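Local coordinates for LbaCas13a H328A (C2c2) (Lachnospiraceae bacterium NK4A179, PDB 5WLH), which binds and probably processes CRISPR RNA and, as a Cas13a enzyme, cleaves RNA under the direction of that guide, at residues Gly534-Asp537 / Lys543-Ser546; Arg603-His608 / Leu903-Ile908; Ser996-Phe1001 / Gly1048-Leu1053; Arg1246-Ile1249 / Arg1253-Ser1256. All blocks are in the same frame, centred on the assembly; numbering follows the deposited sequence.

Contact 1: residues Gly534-Asp537 / Lys543-Ser546; sequences GTMD and KLAS
Met536 and Leu544 lie side by side where two irregular pieces of chain meet, their CA atoms 4.0 Å apart, and a backbone hydrogen bond flanks the pair at each end. Ala545 N donates to Thr535 O at 2.9 Å, and Asp537 N to Lys543 O at 2.7 Å, both with nearly straight N-H directions. The bonds follow the pattern of a non-hydrogen-bonded pair in an antiparallel bridge, although the two chains cross steeply; the bridge is single, and neither segment becomes a strand. It closes a five-residue excursion within the long surface loop that follows helix 486-517, far from the centre of the chain. Met536 folds back at both chi2 and chi3 (-60° and -80°), which brings its thioether over the opposing backbone: SD rests 3.7 Å from Leu544 CD2, while the methyl CE reaches Lys543 O at 3.5 Å. Replacing Met536 with alanine would probably leave Leu544 CD2 without its sulfur neighbour and uncover the Lys543 carbonyl on that side. On the Thr535 side the packing is lighter, with CG2 meeting the methyl of Ala545 at 3.9 Å. The two carboxylate oxygens of Asp537 are used differently. OD2 takes a 2.6 Å bond from a water that in turn accepts from Ser546 N, a third, solvent-mediated tie beside the two direct backbone bonds. OD1 accepts from the backbone N of Asn539, forming an Asx turn, and from that of Asp540, whose carboxylate pairs with the amino group of Lys543.

Contact 2: residues Arg603-His608 / Leu903-Ile908; sequences RNDSFH and LQKWYI
Asp605 and Lys905 form the one polar link here, a salt bridge of 2.6 Å between OD2 and NZ. The lysine chain, extended beyond CG, crosses the aspartate at about a right angle, and the ammonium comes down on OD2 from above the carboxylate plane, 50° out of it. Glu902 is a second anionic partner of Lys905 NZ, one turn back on helix 901-911; with both residues of the bridge buried, these carboxylates would offset the lysine's charge. The sequence RNDSFH of 603-608 fits the R-X4-H motif of HEPN ribonucleases, and Asp605 and Phe607 are two of the four residues between its arginine and histidine. Within the motif, Ser606 OG accepts from His608 N at 3.0 Å, making an ST turn. The apolar part of the contact is a meeting of rings: Phe607 and Trp906 approach from opposite directions, CZ lying 3.9 Å from CZ2 of the indole, an apolar touch between the outer carbons of the two six-membered rings. Phe607 also touches Leu498 of helix 486-517, whereas the indole packs on Met602, Thr502 and, from helix 960-974, Val963 and Ile967.

Contact 3: residues Ser996-Phe1001 / Gly1048-Leu1053; sequences SSYLDF and GERRFL
Ser997 OG is hydrogen-bonded to the carbonyl of Tyr994 while it lies over one face of the Arg1050 guanidinium. Its approach to Arg1050 NH1, at 3.2 Å, has too poor an angle for a hydrogen bond, and Arg1050 NE forms a salt bridge with Glu1054, one turn further along the arginine's own helix. The serine hydroxyl and the arginine NE are thus each held on their own side, and what passes between the segments is packing. Arg1050 reaches the serine because CG stands anti to the backbone nitrogen (chi1 -178°) and the chain stays extended as far as NE. Its aliphatic root lies against Tyr998: the phenol oxygen OH approaches Arg1050 CG at 3.3 Å and CA at 3.4 Å, while the ring and the guanidinium are turned 58° from each other. Further round the ring, Tyr998 CE1 meets Leu1053 CB at 3.8 Å, and Leu1053 CD1 lies 3.9 Å from the hydroxyl. Ser997 CB covers the centre of one face of the same ring, so the tyrosine is packed by its own neighbour as well as by the helix. On the helix side, Glu1049 occupies the N-cap position, and its carbonyl accepts from Leu1053 N at 2.9 Å to close the first turn. The contact therefore lays the loop after helix 988-995 on the start of helix 1050-1056. Backbone bonds from Tyr998 and Asp1000 tie the loop to Val1060, just after that helix, and Leu1108 of the long helix 1106-1145 touches both Tyr998 and Leu1053.

Contact 4: residues Arg1246-Ile1249 / Arg1253-Ser1256; sequences RNYI and RYYS
Tyr1248 lies beneath the beginning of the Arg1253 side chain: CB of the arginine stands over one face of the phenol ring, 3.9 Å from its centroid and 26° off the normal, a CH-pi contact offset toward the CD1-CE1 side of the ring. The tyrosine has CG anti to its backbone nitrogen (chi1 -174°), which carries the ring forward along the chain, under Arg1253 and on to Tyr1254. There the hydroxyl OH comes within 3.3 Å of Tyr1254 CA and, seen from the Tyr1254 ring, lies at its edge, near its plane. OH is also hydrogen-bonded to Asp1259, and Arg1260 makes a cation-pi contact with the ring. The arginine bends at both chi2 and chi3, folding its guanidinium back over Ser1256 CB and perpendicular to the phenol. The sequence from Arg1246 onward fits the second R-X4-H motif of a Cas13a enzyme, Tyr1248 being one of its intervening residues, and the segments span the turn where helix 1239-1250 gives way to helix 1254-1257. Across that turn Tyr1248 O accepts from Arg1253 N, five residues on, at 3.0 Å and in the carbonyl plane. The same oxygen receives a water at 2.9 Å, which accepts in turn from Tyr1254 N. With a leucine in place of Tyr1248, Asp1259 would probably lose its phenol partner and Arg1253 CB the aromatic face below it. Tyr1254 CD2 stands 3.6 Å above the centre of the Tyr1255 ring.

Contacts 2 and 4 carry the two sequences that fit R-X4-H, motifs which in Cas13a enzymes together form the composite RNA-cleaving site; their centres are about 23 Å apart and their nearest atoms about 5 Å. Glu1130 bridges them, holding Asn604 through one carboxylate oxygen and Arg1246 through the other. Contact 3 touches contact 4: Tyr1255 CD1 lies 3.4 Å from Glu1049 CG and 3.8 Å from Phe1052 CB, so the start of helix 1050-1056 packs on helix 1254-1257, which follows the second motif. Contact 1 is peripheral, its nearest atoms about 13 Å from contact 4 and about 33 Å from the bound RNA, against about 12 to 15 Å for the other three.

Contact 1: residues Gly534-Asp537 / Lys543-Ser546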
loop_
_atom_site.group_PDB
_atom_site.type_symbol
_atom_site.label_atom_id
_atom_site.label_comp_id
_atom_site.label_asym_id
_atom_site.label_seq_id
_atom_site.Cartn_x
_atom_site.Cartn_y
_atom_site.Cartn_z
ATOM N N GLY A 534 33.366 15.328 19.899
ATOM C CA GLY A 534 34.192 15.079 21.063
ATOM C C GLY A 534 34.221 13.641 21.534
ATOM O O GLY A 534 34.744 13.368 22.620
ATOM N N THR A 535 33.678 12.703 20.757
ATOM C CA THR A 535 33.541 11.325 21.213
ATOM C C THR A 535 34.849 10.574 21.015
ATOM O O THR A 535 35.319 10.409 19.880
ATOM C CB THR A 535 32.409 10.610 20.477
ATOM O OG1 THR A 535 31.219 11.396 20.549
ATOM C CG2 THR A 535 32.143 9.244 21.119
ATOM N N MET A 536 35.429 10.112 22.118
ATOM C CA MET A 536 36.696 9.396 22.113
ATOM C C MET A 536 36.478 7.890 22.237
ATOM O O MET A 536 35.453 7.422 22.736
ATOM C CB MET A 536 37.590 9.898 23.254
ATOM C CG MET A 536 37.687 11.421 23.313
ATOM S SD MET A 536 38.368 12.108 21.790
ATOM C CE MET A 536 40.137 11.829 22.033
ATOM N N ASP A 537 37.474 7.135 21.777
ATOM C CA ASP A 537 37.436 5.678 21.835
ATOM C C ASP A 537 37.333 5.202 23.280
ATOM O O ASP A 537 38.055 5.681 24.156
ATOM C CB ASP A 537 38.692 5.109 21.166
ATOM C CG ASP A 537 38.681 3.596 21.065
ATOM O OD1 ASP A 537 38.956 2.926 22.080
ATOM O OD2 ASP A 537 38.405 3.075 19.967
ATOM N N LYS A 543 42.345 8.493 21.318
ATOM C CA LYS A 543 41.861 8.514 19.944
ATOM C C LYS A 543 40.375 8.852 19.899
ATOM O O LYS A 543 39.616 8.536 20.822
ATOM C CB LYS A 543 42.094 7.163 19.257
ATOM C CG LYS A 543 43.484 6.564 19.482
ATOM C CD LYS A 543 43.978 5.817 18.243
ATOM C CE LYS A 543 45.218 4.981 18.540
ATOM N NZ LYS A 543 44.913 3.790 19.385
ATOM N N LEU A 544 39.959 9.499 18.815
ATOM C CA LEU A 544 38.529 9.637 18.573
ATOM C C LEU A 544 37.915 8.266 18.325
ATOM O O LEU A 544 38.574 7.349 17.830
ATOM C CB LEU A 544 38.251 10.558 17.383
ATOM C CG LEU A 544 39.058 11.833 17.169
ATOM C CD1 LEU A 544 38.831 12.362 15.766
ATOM C CD2 LEU A 544 38.683 12.885 18.199
ATOM N N ALA A 545 36.648 8.121 18.702
ATOM C CA ALA A 545 35.954 6.868 18.443
ATOM C C ALA A 545 35.839 6.647 16.938
ATOM O O ALA A 545 35.852 7.596 16.147
ATOM C CB ALA A 545 34.568 6.878 19.093
ATOM N N SER A 546 35.763 5.373 16.538
ATOM C CA SER A 546 35.726 5.068 15.112
ATOM C C SER A 546 34.494 5.673 14.449
ATOM O O SER A 546 34.528 5.986 13.252
ATOM C CB SER A 546 35.767 3.554 14.876
ATOM O OG SER A 546 34.746 2.883 15.594
HETATM O O HOH W 1 36.158 3.269 18.600
#

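Contact 2: residues Arg603-His608 / Leu903-Ile908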
loop_
_atom_site.group_PDB
_atom_site.type_symbol
_atom_site.label_atom_id
_atom_site.label_comp_id
_atom_site.label_asym_id
_atom_site.label_seq_id
_atom_site.Cartn_x
_atom_site.Cartn_y
_atom_site.Cartn_z
ATOM N N ARG A 603 13.310 8.952 14.419
ATOM C CA ARG A 603 13.370 7.536 14.071
ATOM C C ARG A 603 12.885 6.702 15.241
ATOM O O ARG A 603 13.301 6.916 16.385
ATOM C CB ARG A 603 14.786 7.122 13.675
ATOM C CG ARG A 603 14.806 5.783 12.933
ATOM C CD ARG A 603 16.037 5.690 12.053
ATOM N NE ARG A 603 17.162 5.265 12.862
ATOM C CZ ARG A 603 18.402 5.106 12.401
ATOM N NH1 ARG A 603 19.360 4.707 13.220
ATOM N NH2 ARG A 603 18.680 5.339 11.131
ATOM N N ASN A 604 12.001 5.738 14.955
ATOM C CA ASN A 604 11.408 4.908 16.002
ATOM C C ASN A 604 10.727 5.753 17.072
ATOM O O ASN A 604 10.613 5.338 18.223
ATOM C CB ASN A 604 12.455 3.989 16.638
ATOM C CG ASN A 604 12.956 2.923 15.671
ATOM O OD1 ASN A 604 13.898 3.151 14.915
ATOM N ND2 ASN A 604 12.342 1.756 15.712
ATOM N N ASP A 605 10.272 6.950 16.707
ATOM C CA ASP A 605 9.544 7.827 17.622
ATOM C C ASP A 605 8.070 7.454 17.541
ATOM O O ASP A 605 7.385 7.801 16.576
ATOM C CB ASP A 605 9.759 9.298 17.267
ATOM C CG ASP A 605 9.211 10.249 18.333
ATOM O OD1 ASP A 605 8.965 9.803 19.476
ATOM O OD2 ASP A 605 9.044 11.451 18.037
ATOM N N SER A 606 7.582 6.753 18.564
ATOM C CA SER A 606 6.222 6.227 18.556
ATOM C C SER A 606 5.209 7.352 18.670
ATOM O O SER A 606 5.339 8.226 19.535
ATOM C CB SER A 606 6.035 5.254 19.721
ATOM O OG SER A 606 4.651 4.982 19.927
ATOM N N PHE A 607 4.177 7.320 17.812
ATOM C CA PHE A 607 3.074 8.261 17.953
ATOM C C PHE A 607 2.184 7.900 19.135
ATOM O O PHE A 607 1.493 8.775 19.666
ATOM C CB PHE A 607 2.218 8.294 16.681
ATOM C CG PHE A 607 2.893 8.932 15.480
ATOM C CD1 PHE A 607 3.927 9.845 15.631
ATOM C CD2 PHE A 607 2.463 8.620 14.191
ATOM C CE1 PHE A 607 4.531 10.425 14.518
ATOM C CE2 PHE A 607 3.057 9.205 13.069
ATOM C CZ PHE A 607 4.101 10.090 13.228
ATOM N N HIS A 608 2.201 6.637 19.561
ATOM C CA HIS A 608 1.279 6.125 20.569
ATOM C C HIS A 608 1.792 6.332 21.984
ATOM O O HIS A 608 0.996 6.602 22.893
ATOM C CB HIS A 608 1.014 4.635 20.323
ATOM C CG HIS A 608 -0.293 4.156 20.869
ATOM N ND1 HIS A 608 -0.402 3.038 21.665
ATOM C CD2 HIS A 608 -1.546 4.653 20.745
ATOM C CE1 HIS A 608 -1.668 2.861 22.003
ATOM N NE2 HIS A 608 -2.383 3.827 21.457
ATOM N N LEU A 903 7.412 19.786 16.760
ATOM C CA LEU A 903 7.279 20.569 15.531
ATOM C C LEU A 903 8.634 20.754 14.858
ATOM O O LEU A 903 8.740 20.682 13.629
ATOM C CB LEU A 903 6.632 21.925 15.818
ATOM C CG LEU A 903 5.107 21.891 15.974
ATOM C CD1 LEU A 903 4.560 23.278 16.300
ATOM C CD2 LEU A 903 4.403 21.302 14.721
ATOM N N GLN A 904 9.694 20.966 15.645
ATOM C CA GLN A 904 11.021 21.088 15.046
ATOM C C GLN A 904 11.426 19.821 14.290
ATOM O O GLN A 904 12.085 19.898 13.245
ATOM C CB GLN A 904 12.037 21.451 16.124
ATOM C CG GLN A 904 11.761 22.864 16.680
ATOM C CD GLN A 904 12.768 23.279 17.751
ATOM O OE1 GLN A 904 13.780 22.616 17.958
ATOM N NE2 GLN A 904 12.459 24.353 18.460
ATOM N N LYS A 905 11.050 18.650 14.798
ATOM C CA LYS A 905 11.338 17.415 14.076
ATOM C C LYS A 905 10.621 17.375 12.732
ATOM O O LYS A 905 11.222 17.026 11.708
ATOM C CB LYS A 905 10.924 16.196 14.897
ATOM C CG LYS A 905 11.660 15.979 16.196
ATOM C CD LYS A 905 11.092 14.686 16.788
ATOM C CE LYS A 905 11.244 14.633 18.272
ATOM N NZ LYS A 905 10.507 13.454 18.788
ATOM N N TRP A 906 9.313 17.656 12.725
ATOM C CA TRP A 906 8.583 17.655 11.457
ATOM C C TRP A 906 9.209 18.636 10.484
ATOM O O TRP A 906 9.298 18.373 9.280
ATOM C CB TRP A 906 7.117 18.022 11.674
ATOM C CG TRP A 906 6.341 16.948 12.304
ATOM C CD1 TRP A 906 5.998 16.853 13.621
ATOM C CD2 TRP A 906 5.804 15.788 11.661
ATOM N NE1 TRP A 906 5.273 15.704 13.838
ATOM C CE2 TRP A 906 5.136 15.035 12.649
ATOM C CE3 TRP A 906 5.820 15.315 10.346
ATOM C CZ2 TRP A 906 4.499 13.829 12.368
ATOM C CZ3 TRP A 906 5.177 14.122 10.064
ATOM C CH2 TRP A 906 4.526 13.394 11.070
ATOM N N TYR A 907 9.631 19.786 10.997
ATOM C CA TYR A 907 10.304 20.779 10.183
ATOM C C TYR A 907 11.555 20.218 9.532
ATOM O O TYR A 907 11.674 20.206 8.301
ATOM C CB TYR A 907 10.645 21.985 11.052
ATOM C CG TYR A 907 11.509 23.007 10.366
ATOM C CD1 TYR A 907 11.250 23.413 9.057
ATOM C CD2 TYR A 907 12.567 23.603 11.049
ATOM C CE1 TYR A 907 12.052 24.369 8.438
ATOM C CE2 TYR A 907 13.362 24.552 10.449
ATOM C CZ TYR A 907 13.098 24.946 9.148
ATOM O OH TYR A 907 13.898 25.905 8.555
ATOM N N ILE A 908 12.520 19.777 10.343
ATOM C CA ILE A 908 13.803 19.362 9.780
ATOM C C ILE A 908 13.637 18.133 8.891
ATOM O O ILE A 908 14.236 18.053 7.816
ATOM C CB ILE A 908 14.832 19.125 10.898
ATOM C CG1 ILE A 908 15.128 20.454 11.608
ATOM C CG2 ILE A 908 16.122 18.510 10.340
ATOM C CD1 ILE A 908 15.700 21.539 10.645
#

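Contact 3: residues Ser996-Phe1001 / Gly1048-Leu1053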
loop_
_atom_site.group_PDB
_atom_site.type_symbol
_atom_site.label_atom_id
_atom_site.label_comp_id
_atom_site.label_asym_id
_atom_site.label_seq_id
_atom_site.Cartn_x
_atom_site.Cartn_y
_atom_site.Cartn_z
ATOM N N SER A 996 28.408 18.196 -16.931
ATOM C CA SER A 996 28.953 17.213 -17.861
ATOM C C SER A 996 28.634 15.778 -17.467
ATOM O O SER A 996 28.810 14.880 -18.293
ATOM C CB SER A 996 30.471 17.393 -17.989
ATOM O OG SER A 996 31.151 17.034 -16.795
ATOM N N SER A 997 28.175 15.535 -16.238
ATOM C CA SER A 997 27.724 14.192 -15.892
ATOM C C SER A 997 26.462 13.816 -16.654
ATOM O O SER A 997 26.208 12.631 -16.884
ATOM C CB SER A 997 27.464 14.085 -14.390
ATOM O OG SER A 997 28.383 14.855 -13.644
ATOM N N TYR A 998 25.658 14.804 -17.047
ATOM C CA TYR A 998 24.363 14.560 -17.664
ATOM C C TYR A 998 24.238 15.125 -19.066
ATOM O O TYR A 998 23.254 14.819 -19.754
ATOM C CB TYR A 998 23.249 15.146 -16.786
ATOM C CG TYR A 998 23.332 14.640 -15.363
ATOM C CD1 TYR A 998 23.219 13.282 -15.088
ATOM C CD2 TYR A 998 23.549 15.511 -14.299
ATOM C CE1 TYR A 998 23.306 12.806 -13.798
ATOM C CE2 TYR A 998 23.630 15.040 -12.994
ATOM C CZ TYR A 998 23.507 13.684 -12.755
ATOM O OH TYR A 998 23.589 13.192 -11.467
ATOM N N LEU A 999 25.200 15.930 -19.508
ATOM C CA LEU A 999 25.164 16.569 -20.814
ATOM C C LEU A 999 26.525 16.420 -21.471
ATOM O O LEU A 999 27.548 16.775 -20.875
ATOM C CB LEU A 999 24.800 18.053 -20.693
ATOM C CG LEU A 999 24.945 18.910 -21.948
ATOM C CD1 LEU A 999 23.909 18.502 -23.001
ATOM C CD2 LEU A 999 24.806 20.366 -21.585
ATOM N N ASP A 1000 26.534 15.894 -22.691
ATOM C CA ASP A 1000 27.749 15.827 -23.497
ATOM C C ASP A 1000 27.835 17.113 -24.314
ATOM O O ASP A 1000 27.426 17.182 -25.475
ATOM C CB ASP A 1000 27.733 14.585 -24.378
ATOM C CG ASP A 1000 29.026 14.388 -25.139
ATOM O OD1 ASP A 1000 29.928 15.249 -25.043
ATOM O OD2 ASP A 1000 29.139 13.360 -25.834
ATOM N N PHE A 1001 28.357 18.168 -23.677
ATOM C CA PHE A 1001 28.600 19.421 -24.379
ATOM C C PHE A 1001 29.970 19.452 -25.047
ATOM O O PHE A 1001 30.570 20.527 -25.182
ATOM C CB PHE A 1001 28.410 20.619 -23.443
ATOM C CG PHE A 1001 29.198 20.550 -22.167
ATOM C CD1 PHE A 1001 30.543 20.880 -22.143
ATOM C CD2 PHE A 1001 28.579 20.207 -20.980
ATOM C CE1 PHE A 1001 31.263 20.838 -20.967
ATOM C CE2 PHE A 1001 29.294 20.165 -19.798
ATOM C CZ PHE A 1001 30.638 20.481 -19.792
ATOM N N GLY A 1048 18.968 13.700 -5.486
ATOM C CA GLY A 1048 19.186 12.519 -6.293
ATOM C C GLY A 1048 20.528 11.864 -6.023
ATOM O O GLY A 1048 21.308 12.276 -5.162
ATOM N N GLU A 1049 20.779 10.793 -6.773
ATOM C CA GLU A 1049 21.939 9.929 -6.580
ATOM C C GLU A 1049 22.746 9.925 -7.872
ATOM O O GLU A 1049 22.338 9.315 -8.868
ATOM C CB GLU A 1049 21.505 8.523 -6.176
ATOM C CG GLU A 1049 20.623 8.515 -4.925
ATOM C CD GLU A 1049 21.433 8.625 -3.644
ATOM O OE1 GLU A 1049 22.682 8.673 -3.724
ATOM O OE2 GLU A 1049 20.832 8.663 -2.548
ATOM N N ARG A 1050 23.887 10.621 -7.847
ATOM C CA ARG A 1050 24.564 10.985 -9.087
ATOM C C ARG A 1050 25.042 9.756 -9.833
ATOM O O ARG A 1050 24.737 9.583 -11.019
ATOM C CB ARG A 1050 25.735 11.922 -8.792
ATOM C CG ARG A 1050 26.485 12.401 -10.021
ATOM C CD ARG A 1050 27.685 13.249 -9.603
ATOM N NE ARG A 1050 28.698 13.333 -10.649
ATOM C CZ ARG A 1050 29.778 14.105 -10.572
ATOM N NH1 ARG A 1050 30.656 14.130 -11.564
ATOM N NH2 ARG A 1050 29.978 14.857 -9.498
ATOM N N ARG A 1051 25.805 8.895 -9.159
ATOM C CA ARG A 1051 26.366 7.733 -9.837
ATOM C C ARG A 1051 25.262 6.832 -10.358
ATOM O O ARG A 1051 25.371 6.264 -11.448
ATOM C CB ARG A 1051 27.294 6.971 -8.891
ATOM C CG ARG A 1051 28.500 7.793 -8.429
ATOM C CD ARG A 1051 29.726 6.922 -8.213
ATOM N NE ARG A 1051 29.572 5.981 -7.107
ATOM C CZ ARG A 1051 29.721 4.664 -7.222
ATOM N NH1 ARG A 1051 30.019 4.135 -8.396
ATOM N NH2 ARG A 1051 29.571 3.874 -6.165
ATOM N N PHE A 1052 24.161 6.722 -9.610
ATOM C CA PHE A 1052 23.026 5.938 -10.086
ATOM C C PHE A 1052 22.465 6.513 -11.384
ATOM O O PHE A 1052 22.285 5.791 -12.376
ATOM C CB PHE A 1052 21.953 5.890 -8.992
ATOM C CG PHE A 1052 20.597 5.490 -9.486
ATOM C CD1 PHE A 1052 20.313 4.158 -9.741
ATOM C CD2 PHE A 1052 19.597 6.435 -9.666
ATOM C CE1 PHE A 1052 19.057 3.774 -10.182
ATOM C CE2 PHE A 1052 18.346 6.055 -10.118
ATOM C CZ PHE A 1052 18.080 4.722 -10.376
ATOM N N LEU A 1053 22.182 7.819 -11.396
ATOM C CA LEU A 1053 21.616 8.439 -12.590
ATOM C C LEU A 1053 22.552 8.294 -13.786
ATOM O O LEU A 1053 22.101 7.998 -14.896
ATOM C CB LEU A 1053 21.306 9.908 -12.327
ATOM C CG LEU A 1053 20.091 10.117 -11.417
ATOM C CD1 LEU A 1053 20.076 11.539 -10.909
ATOM C CD2 LEU A 1053 18.800 9.802 -12.170
#

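Contact 4: residues Arg1246-Ile1249 / Arg1253-Ser1256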
loop_
_atom_site.group_PDB
_atom_site.type_symbol
_atom_site.label_atom_id
_atom_site.label_comp_id
_atom_site.label_asym_id
_atom_site.label_seq_id
_atom_site.Cartn_x
_atom_site.Cartn_y
_atom_site.Cartn_z
ATOM N N ARG A 1246 18.082 -5.525 5.607
ATOM C CA ARG A 1246 17.462 -4.327 6.154
ATOM C C ARG A 1246 18.449 -3.169 6.167
ATOM O O ARG A 1246 18.136 -2.050 5.738
ATOM C CB ARG A 1246 16.961 -4.638 7.571
ATOM C CG ARG A 1246 16.228 -3.505 8.253
ATOM C CD ARG A 1246 17.081 -2.776 9.267
ATOM N NE ARG A 1246 16.431 -1.535 9.682
ATOM C CZ ARG A 1246 15.517 -1.462 10.641
ATOM N NH1 ARG A 1246 15.148 -2.563 11.296
ATOM N NH2 ARG A 1246 14.965 -0.293 10.944
ATOM N N ASN A 1247 19.664 -3.430 6.653
ATOM C CA ASN A 1247 20.659 -2.369 6.727
ATOM C C ASN A 1247 21.063 -1.913 5.341
ATOM O O ASN A 1247 21.248 -0.713 5.106
ATOM C CB ASN A 1247 21.885 -2.842 7.504
ATOM C CG ASN A 1247 21.633 -2.948 8.997
ATOM O OD1 ASN A 1247 20.703 -2.345 9.542
ATOM N ND2 ASN A 1247 22.482 -3.706 9.673
ATOM N N TYR A 1248 21.219 -2.862 4.412
ATOM C CA TYR A 1248 21.587 -2.507 3.051
ATOM C C TYR A 1248 20.607 -1.496 2.486
ATOM O O TYR A 1248 20.999 -0.469 1.927
ATOM C CB TYR A 1248 21.629 -3.766 2.191
ATOM C CG TYR A 1248 22.143 -3.542 0.795
ATOM C CD1 TYR A 1248 23.493 -3.650 0.508
ATOM C CD2 TYR A 1248 21.275 -3.216 -0.238
ATOM C CE1 TYR A 1248 23.962 -3.448 -0.763
ATOM C CE2 TYR A 1248 21.736 -3.003 -1.508
ATOM C CZ TYR A 1248 23.086 -3.120 -1.768
ATOM O OH TYR A 1248 23.553 -2.909 -3.049
ATOM N N ILE A 1249 19.311 -1.769 2.646
ATOM C CA ILE A 1249 18.285 -0.866 2.135
ATOM C C ILE A 1249 18.315 0.457 2.896
ATOM O O ILE A 1249 18.421 1.540 2.305
ATOM C CB ILE A 1249 16.902 -1.526 2.247
ATOM C CG1 ILE A 1249 16.826 -2.761 1.342
ATOM C CG2 ILE A 1249 15.812 -0.521 1.915
ATOM C CD1 ILE A 1249 15.693 -3.696 1.754
ATOM N N ARG A 1253 22.905 1.575 0.780
ATOM C CA ARG A 1253 24.179 1.034 0.303
ATOM C C ARG A 1253 24.154 0.786 -1.198
ATOM O O ARG A 1253 25.200 0.845 -1.851
ATOM C CB ARG A 1253 24.518 -0.264 1.037
ATOM C CG ARG A 1253 24.572 -0.147 2.554
ATOM C CD ARG A 1253 25.668 0.822 2.991
ATOM N NE ARG A 1253 26.946 0.519 2.353
ATOM C CZ ARG A 1253 27.921 1.406 2.175
ATOM N NH1 ARG A 1253 27.766 2.660 2.586
ATOM N NH2 ARG A 1253 29.048 1.043 1.577
ATOM N N TYR A 1254 22.973 0.500 -1.761
ATOM C CA TYR A 1254 22.875 0.312 -3.203
ATOM C C TYR A 1254 23.521 1.462 -3.955
ATOM O O TYR A 1254 24.191 1.257 -4.976
ATOM C CB TYR A 1254 21.406 0.187 -3.597
ATOM C CG TYR A 1254 21.144 0.346 -5.073
ATOM C CD1 TYR A 1254 21.316 -0.718 -5.940
ATOM C CD2 TYR A 1254 20.674 1.545 -5.587
ATOM C CE1 TYR A 1254 21.056 -0.588 -7.293
ATOM C CE2 TYR A 1254 20.396 1.687 -6.944
ATOM C CZ TYR A 1254 20.592 0.615 -7.787
ATOM O OH TYR A 1254 20.324 0.752 -9.129
ATOM N N TYR A 1255 23.324 2.682 -3.466
ATOM C CA TYR A 1255 23.766 3.872 -4.172
ATOM C C TYR A 1255 25.264 4.095 -4.064
ATOM O O TYR A 1255 25.796 4.930 -4.800
ATOM C CB TYR A 1255 23.019 5.099 -3.654
ATOM C CG TYR A 1255 21.543 5.041 -3.995
ATOM C CD1 TYR A 1255 21.123 5.171 -5.315
ATOM C CD2 TYR A 1255 20.575 4.824 -3.016
ATOM C CE1 TYR A 1255 19.775 5.120 -5.653
ATOM C CE2 TYR A 1255 19.197 4.758 -3.363
ATOM C CZ TYR A 1255 18.825 4.916 -4.681
ATOM O OH TYR A 1255 17.493 4.854 -5.063
ATOM N N SER A 1256 25.936 3.382 -3.165
ATOM C CA SER A 1256 27.385 3.423 -3.042
ATOM C C SER A 1256 28.067 2.274 -3.763
ATOM O O SER A 1256 29.174 2.451 -4.280
ATOM C CB SER A 1256 27.787 3.396 -1.562
ATOM O OG SER A 1256 27.407 4.605 -0.928
HETATM O O HOH W 2 20.335 0.649 -0.630
#